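Local coordinates for putative lipoprotein LppA (Mycobacterium tuberculosis, PDB 2V7S) that is of unknown function but belongs to a family of putative membrane-attached lipoproteins confined to pathogenic mycobacteria, at residues A[50-62]-A[186-199]. Residues are numbered along the deposited sequence; the frame is centred on the assembly and turned at random.
Sequences IDSMRNKGSYEAA and DCFLLQKVLDLPAG
Arg-54 reaches across to the backbone carbonyls of residues 193-196 and to Ala-198. Its CB lies by Leu-194 CD2, and CG rests on that methyl and on Leu-189 CD1, 3.8 Å from the latter. CD passes Ala-198 CB. NE meets Asp-51 OD1 in a salt bridge of 3.0 Å, while Ala-198 CA lies over one face of the guanidinium, toward its rim. At the tip, Arg-54 NH2 makes three weak, bent bonds to the carbonyls of Val-193, Leu-194 and Leu-196, the shortest being Arg-54 NH2 to Leu-196 O at 2.8 Å. Asp-51 OD1 also accepts from Gly-199 N on its syn lone pair, nearly straight at 164°, so one oxygen ties the arginine and the tail together. Helices 37-53 and 59-80 are joined by a turn here, and strand 188-189, the edge of a small antiparallel sheet next to strand 112-114, runs past it into helix 191-194. Ser-58 N-caps the second helix through its OG, and Tyr-59 N donates to Leu-189 O at 2.9 Å. Glu-60, bent at chi2 (83°), turns its carboxylate back to accept from Gln-191 N in the first turn of the short helix. The Phe-188 ring is sandwiched: Ala-62 CB sits over the centre of one face, 3.6 Å from the centroid, and the bent end of Lys-56, CE and NZ, lies over the opposite face toward its rim, with NZ in a cation-pi contact. The same ammonium forms a salt bridge with Asp-186 OD2 (NZ to OD2 3.0 Å), from above the carboxylate plane; that oxygen is also hydrogen-bonded to Thr-37 OG1 of the second subunit. CE of Met-53, a selenomethionine, touches SG of Cys-187, disulfide-bonded to Cys-104.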
loop_
_atom_site.group_PDB
_atom_site.type_symbol
_atom_site.label_atom_id
_atom_site.label_comp_id
_atom_site.label_asym_id
_atom_site.label_seq_id
_atom_site.Cartn_x
_atom_site.Cartn_y
_atom_site.Cartn_z
ATOM N N ILE A 50 -3.605 -10.742 2.279
ATOM C CA ILE A 50 -3.703 -12.092 1.730
ATOM C C ILE A 50 -4.538 -13.003 2.631
ATOM O O ILE A 50 -5.492 -13.640 2.163
ATOM C CB ILE A 50 -2.290 -12.641 1.477
ATOM C CG1 ILE A 50 -1.682 -11.841 0.299
ATOM C CG2 ILE A 50 -2.320 -14.165 1.215
ATOM C CD1 ILE A 50 -0.199 -12.054 0.075
ATOM N N ASP A 51 -4.213 -13.031 3.923
ATOM C CA ASP A 51 -4.888 -13.925 4.872
ATOM C C ASP A 51 -6.386 -13.639 4.933
ATOM O O ASP A 51 -7.217 -14.564 4.985
ATOM C CB ASP A 51 -4.294 -13.839 6.255
ATOM C CG ASP A 51 -2.988 -14.625 6.397
ATOM O OD1 ASP A 51 -2.542 -15.331 5.451
ATOM O OD2 ASP A 51 -2.404 -14.505 7.480
ATOM N N SER A 52 -6.748 -12.361 4.869
ATOM C CA SER A 52 -8.172 -12.002 4.893
ATOM C C SER A 52 -8.954 -12.443 3.643
ATOM O O SER A 52 -10.189 -12.407 3.638
ATOM C CB SER A 52 -8.341 -10.496 5.125
ATOM O OG SER A 52 -8.040 -9.808 3.945
HETATM N N MSE A 53 -8.241 -12.826 2.587
HETATM C CA MSE A 53 -8.872 -13.249 1.303
HETATM C C MSE A 53 -8.945 -14.778 1.142
HETATM O O MSE A 53 -9.587 -15.296 0.198
HETATM C CB MSE A 53 -8.127 -12.644 0.115
HETATM C CG MSE A 53 -8.443 -11.172 -0.096
HETATM SE SE MSE A 53 -7.271 -10.383 -1.439
HETATM C CE MSE A 53 -7.947 -11.341 -2.939
ATOM N N ARG A 54 -8.288 -15.493 2.056
ATOM C CA ARG A 54 -8.318 -16.961 2.064
ATOM C C ARG A 54 -9.740 -17.553 2.032
ATOM O O ARG A 54 -10.079 -18.415 1.181
ATOM C CB ARG A 54 -7.438 -17.520 3.200
ATOM C CG ARG A 54 -5.940 -17.353 2.911
ATOM C CD ARG A 54 -5.057 -17.818 4.088
ATOM N NE ARG A 54 -3.658 -17.511 3.793
ATOM C CZ ARG A 54 -2.846 -18.334 3.140
ATOM N NH1 ARG A 54 -1.588 -17.980 2.879
ATOM N NH2 ARG A 54 -3.290 -19.509 2.762
ATOM N N ASN A 55 -10.599 -17.046 2.903
ATOM C CA ASN A 55 -12.012 -17.450 2.910
ATOM C C ASN A 55 -12.778 -17.395 1.565
ATOM O O ASN A 55 -13.859 -17.975 1.442
ATOM C CB ASN A 55 -12.771 -16.608 3.928
ATOM C CG ASN A 55 -13.143 -15.256 3.362
ATOM O OD1 ASN A 55 -14.306 -15.004 3.056
ATOM N ND2 ASN A 55 -12.150 -14.407 3.155
ATOM N N LYS A 56 -12.249 -16.683 0.568
ATOM C CA LYS A 56 -12.966 -16.527 -0.689
ATOM C C LYS A 56 -12.785 -17.711 -1.618
ATOM O O LYS A 56 -13.495 -17.815 -2.622
ATOM C CB LYS A 56 -12.550 -15.256 -1.462
ATOM C CG LYS A 56 -12.755 -13.922 -0.725
ATOM C CD LYS A 56 -12.076 -12.752 -1.486
ATOM C CE LYS A 56 -12.517 -12.597 -2.955
ATOM N NZ LYS A 56 -13.967 -12.299 -3.168
ATOM N N GLY A 57 -11.819 -18.584 -1.335
ATOM C CA GLY A 57 -11.559 -19.650 -2.297
ATOM C C GLY A 57 -10.652 -19.202 -3.423
ATOM O O GLY A 57 -10.252 -18.044 -3.461
ATOM N N SER A 58 -10.342 -20.122 -4.348
ATOM C CA SER A 58 -9.314 -19.910 -5.383
ATOM C C SER A 58 -9.849 -19.212 -6.618
ATOM O O SER A 58 -11.031 -19.269 -6.923
ATOM C CB SER A 58 -8.683 -21.245 -5.819
ATOM O OG SER A 58 -9.686 -22.055 -6.430
ATOM N N TYR A 59 -8.937 -18.552 -7.304
ATOM C CA TYR A 59 -9.163 -18.007 -8.617
ATOM C C TYR A 59 -9.594 -19.108 -9.580
ATOM O O TYR A 59 -10.464 -18.900 -10.380
ATOM C CB TYR A 59 -7.849 -17.411 -9.081
ATOM C CG TYR A 59 -7.728 -17.252 -10.562
ATOM C CD1 TYR A 59 -7.017 -18.176 -11.332
ATOM C CD2 TYR A 59 -8.271 -16.148 -11.175
ATOM C CE1 TYR A 59 -6.871 -18.007 -12.720
ATOM C CE2 TYR A 59 -8.148 -15.964 -12.533
ATOM C CZ TYR A 59 -7.463 -16.887 -13.301
ATOM O OH TYR A 59 -7.358 -16.640 -14.648
ATOM N N GLU A 60 -8.963 -20.280 -9.490
ATOM C CA GLU A 60 -9.272 -21.404 -10.382
ATOM C C GLU A 60 -10.708 -21.864 -10.197
ATOM O O GLU A 60 -11.385 -22.127 -11.170
ATOM C CB GLU A 60 -8.322 -22.590 -10.118
ATOM C CG GLU A 60 -6.849 -22.337 -10.559
ATOM C CD GLU A 60 -5.988 -21.561 -9.515
ATOM O OE1 GLU A 60 -6.526 -21.050 -8.508
ATOM O OE2 GLU A 60 -4.750 -21.461 -9.705
ATOM N N ALA A 61 -11.177 -21.945 -8.951
ATOM C CA ALA A 61 -12.580 -22.333 -8.719
ATOM C C ALA A 61 -13.517 -21.242 -9.224
ATOM O O ALA A 61 -14.548 -21.518 -9.829
ATOM C CB ALA A 61 -12.858 -22.613 -7.214
ATOM N N ALA A 62 -13.181 -20.000 -8.937
ATOM C CA ALA A 62 -14.025 -18.876 -9.355
ATOM C C ALA A 62 -14.195 -18.790 -10.864
ATOM O O ALA A 62 -15.245 -18.382 -11.323
ATOM C CB ALA A 62 -13.420 -17.583 -8.863
ATOM N N ASP A 186 -14.421 -10.791 -9.255
ATOM C CA ASP A 186 -13.681 -10.121 -8.238
ATOM C C ASP A 186 -12.295 -10.785 -8.175
ATOM O O ASP A 186 -12.061 -11.775 -8.873
ATOM C CB ASP A 186 -14.460 -10.295 -6.927
ATOM C CG ASP A 186 -13.911 -9.467 -5.794
ATOM O OD1 ASP A 186 -13.171 -8.518 -6.035
ATOM O OD2 ASP A 186 -14.275 -9.756 -4.646
ATOM N N CYS A 187 -11.401 -10.228 -7.348
ATOM C CA CYS A 187 -10.046 -10.704 -7.164
ATOM C C CYS A 187 -10.068 -11.946 -6.262
ATOM O O CYS A 187 -10.782 -11.957 -5.242
ATOM C CB CYS A 187 -9.174 -9.571 -6.533
ATOM S SG CYS A 187 -7.444 -10.048 -6.292
ATOM N N PHE A 188 -9.341 -13.001 -6.643
ATOM C CA PHE A 188 -9.236 -14.212 -5.781
ATOM C C PHE A 188 -7.785 -14.611 -5.758
ATOM O O PHE A 188 -7.124 -14.479 -6.749
ATOM C CB PHE A 188 -10.037 -15.419 -6.339
ATOM C CG PHE A 188 -11.536 -15.225 -6.342
ATOM C CD1 PHE A 188 -12.143 -14.445 -7.332
ATOM C CD2 PHE A 188 -12.341 -15.803 -5.352
ATOM C CE1 PHE A 188 -13.539 -14.218 -7.328
ATOM C CE2 PHE A 188 -13.757 -15.612 -5.356
ATOM C CZ PHE A 188 -14.340 -14.809 -6.373
ATOM N N LEU A 189 -7.311 -15.100 -4.616
ATOM C CA LEU A 189 -5.995 -15.711 -4.500
ATOM C C LEU A 189 -5.906 -16.944 -5.374
ATOM O O LEU A 189 -6.840 -17.747 -5.441
ATOM C CB LEU A 189 -5.749 -16.134 -3.026
ATOM C CG LEU A 189 -5.821 -15.085 -1.903
ATOM C CD1 LEU A 189 -5.551 -15.687 -0.512
ATOM C CD2 LEU A 189 -4.744 -14.024 -2.209
ATOM N N LEU A 190 -4.758 -17.124 -6.022
ATOM C CA LEU A 190 -4.476 -18.357 -6.715
ATOM C C LEU A 190 -4.461 -19.533 -5.725
ATOM O O LEU A 190 -4.069 -19.359 -4.577
ATOM C CB LEU A 190 -3.089 -18.225 -7.374
ATOM C CG LEU A 190 -2.900 -17.043 -8.352
ATOM C CD1 LEU A 190 -1.447 -16.961 -8.857
ATOM C CD2 LEU A 190 -3.857 -17.164 -9.549
ATOM N N GLN A 191 -4.867 -20.723 -6.163
ATOM C CA GLN A 191 -4.776 -21.888 -5.291
ATOM C C GLN A 191 -3.353 -22.098 -4.722
ATOM O O GLN A 191 -3.201 -22.486 -3.573
ATOM C CB GLN A 191 -5.297 -23.168 -5.969
ATOM C CG GLN A 191 -5.183 -24.382 -5.044
ATOM C CD GLN A 191 -6.121 -24.248 -3.862
ATOM O OE1 GLN A 191 -7.247 -23.767 -4.020
ATOM N NE2 GLN A 191 -5.685 -24.670 -2.689
ATOM N N LYS A 192 -2.310 -21.780 -5.483
ATOM C CA LYS A 192 -0.944 -21.950 -4.935
ATOM C C LYS A 192 -0.662 -21.089 -3.690
ATOM O O LYS A 192 0.093 -21.499 -2.789
ATOM C CB LYS A 192 0.108 -21.724 -6.017
ATOM C CG LYS A 192 0.085 -20.343 -6.679
ATOM C CD LYS A 192 1.387 -20.194 -7.499
ATOM C CE LYS A 192 1.502 -18.832 -8.143
ATOM N NZ LYS A 192 2.666 -18.801 -9.104
ATOM N N VAL A 193 -1.282 -19.903 -3.632
ATOM C CA VAL A 193 -1.222 -19.059 -2.420
ATOM C C VAL A 193 -2.062 -19.638 -1.279
ATOM O O VAL A 193 -1.634 -19.645 -0.107
ATOM C CB VAL A 193 -1.577 -17.558 -2.737
ATOM C CG1 VAL A 193 -1.455 -16.677 -1.496
ATOM C CG2 VAL A 193 -0.658 -17.039 -3.863
ATOM N N LEU A 194 -3.246 -20.166 -1.616
ATOM C CA LEU A 194 -4.079 -20.822 -0.593
ATOM C C LEU A 194 -3.357 -22.006 0.013
ATOM O O LEU A 194 -3.554 -22.305 1.184
ATOM C CB LEU A 194 -5.437 -21.239 -1.165
ATOM C CG LEU A 194 -6.262 -20.037 -1.636
ATOM C CD1 LEU A 194 -7.484 -20.444 -2.419
ATOM C CD2 LEU A 194 -6.700 -19.213 -0.485
ATOM N N ASP A 195 -2.494 -22.660 -0.762
ATOM C CA ASP A 195 -1.686 -23.779 -0.230
ATOM C C ASP A 195 -0.526 -23.336 0.665
ATOM O O ASP A 195 0.104 -24.165 1.313
ATOM C CB ASP A 195 -1.182 -24.693 -1.349
ATOM C CG ASP A 195 -2.299 -25.506 -1.967
ATOM O OD1 ASP A 195 -3.405 -25.547 -1.372
ATOM O OD2 ASP A 195 -2.097 -26.092 -3.049
ATOM N N LEU A 196 -0.246 -22.032 0.694
ATOM C CA LEU A 196 0.761 -21.497 1.619
ATOM C C LEU A 196 0.164 -21.372 3.004
ATOM O O LEU A 196 -0.994 -21.019 3.129
ATOM C CB LEU A 196 1.264 -20.130 1.145
ATOM C CG LEU A 196 1.850 -20.138 -0.262
ATOM C CD1 LEU A 196 2.350 -18.763 -0.587
ATOM C CD2 LEU A 196 2.976 -21.184 -0.392
ATOM N N PRO A 197 0.966 -21.641 4.059
ATOM C CA PRO A 197 0.401 -21.575 5.402
ATOM C C PRO A 197 0.017 -20.118 5.648
ATOM O O PRO A 197 0.687 -19.222 5.140
ATOM C CB PRO A 197 1.573 -21.951 6.305
ATOM C CG PRO A 197 2.611 -22.540 5.414
ATOM C CD PRO A 197 2.408 -21.928 4.076
ATOM N N ALA A 198 -1.043 -19.896 6.411
ATOM C CA ALA A 198 -1.504 -18.538 6.718
ATOM C C ALA A 198 -0.483 -17.752 7.580
ATOM O O ALA A 198 0.229 -18.337 8.409
ATOM C CB ALA A 198 -2.854 -18.613 7.414
ATOM N N GLY A 199 -0.393 -16.439 7.370
ATOM C CA GLY A 199 0.484 -15.596 8.167
ATOM C C GLY A 199 1.904 -15.493 7.631
ATOM O O GLY A 199 2.803 -14.957 8.279
HETATM O O HOH W 1 -9.187 -15.573 -2.532
HETATM O O HOH W 2 -2.417 -21.600 -8.454
#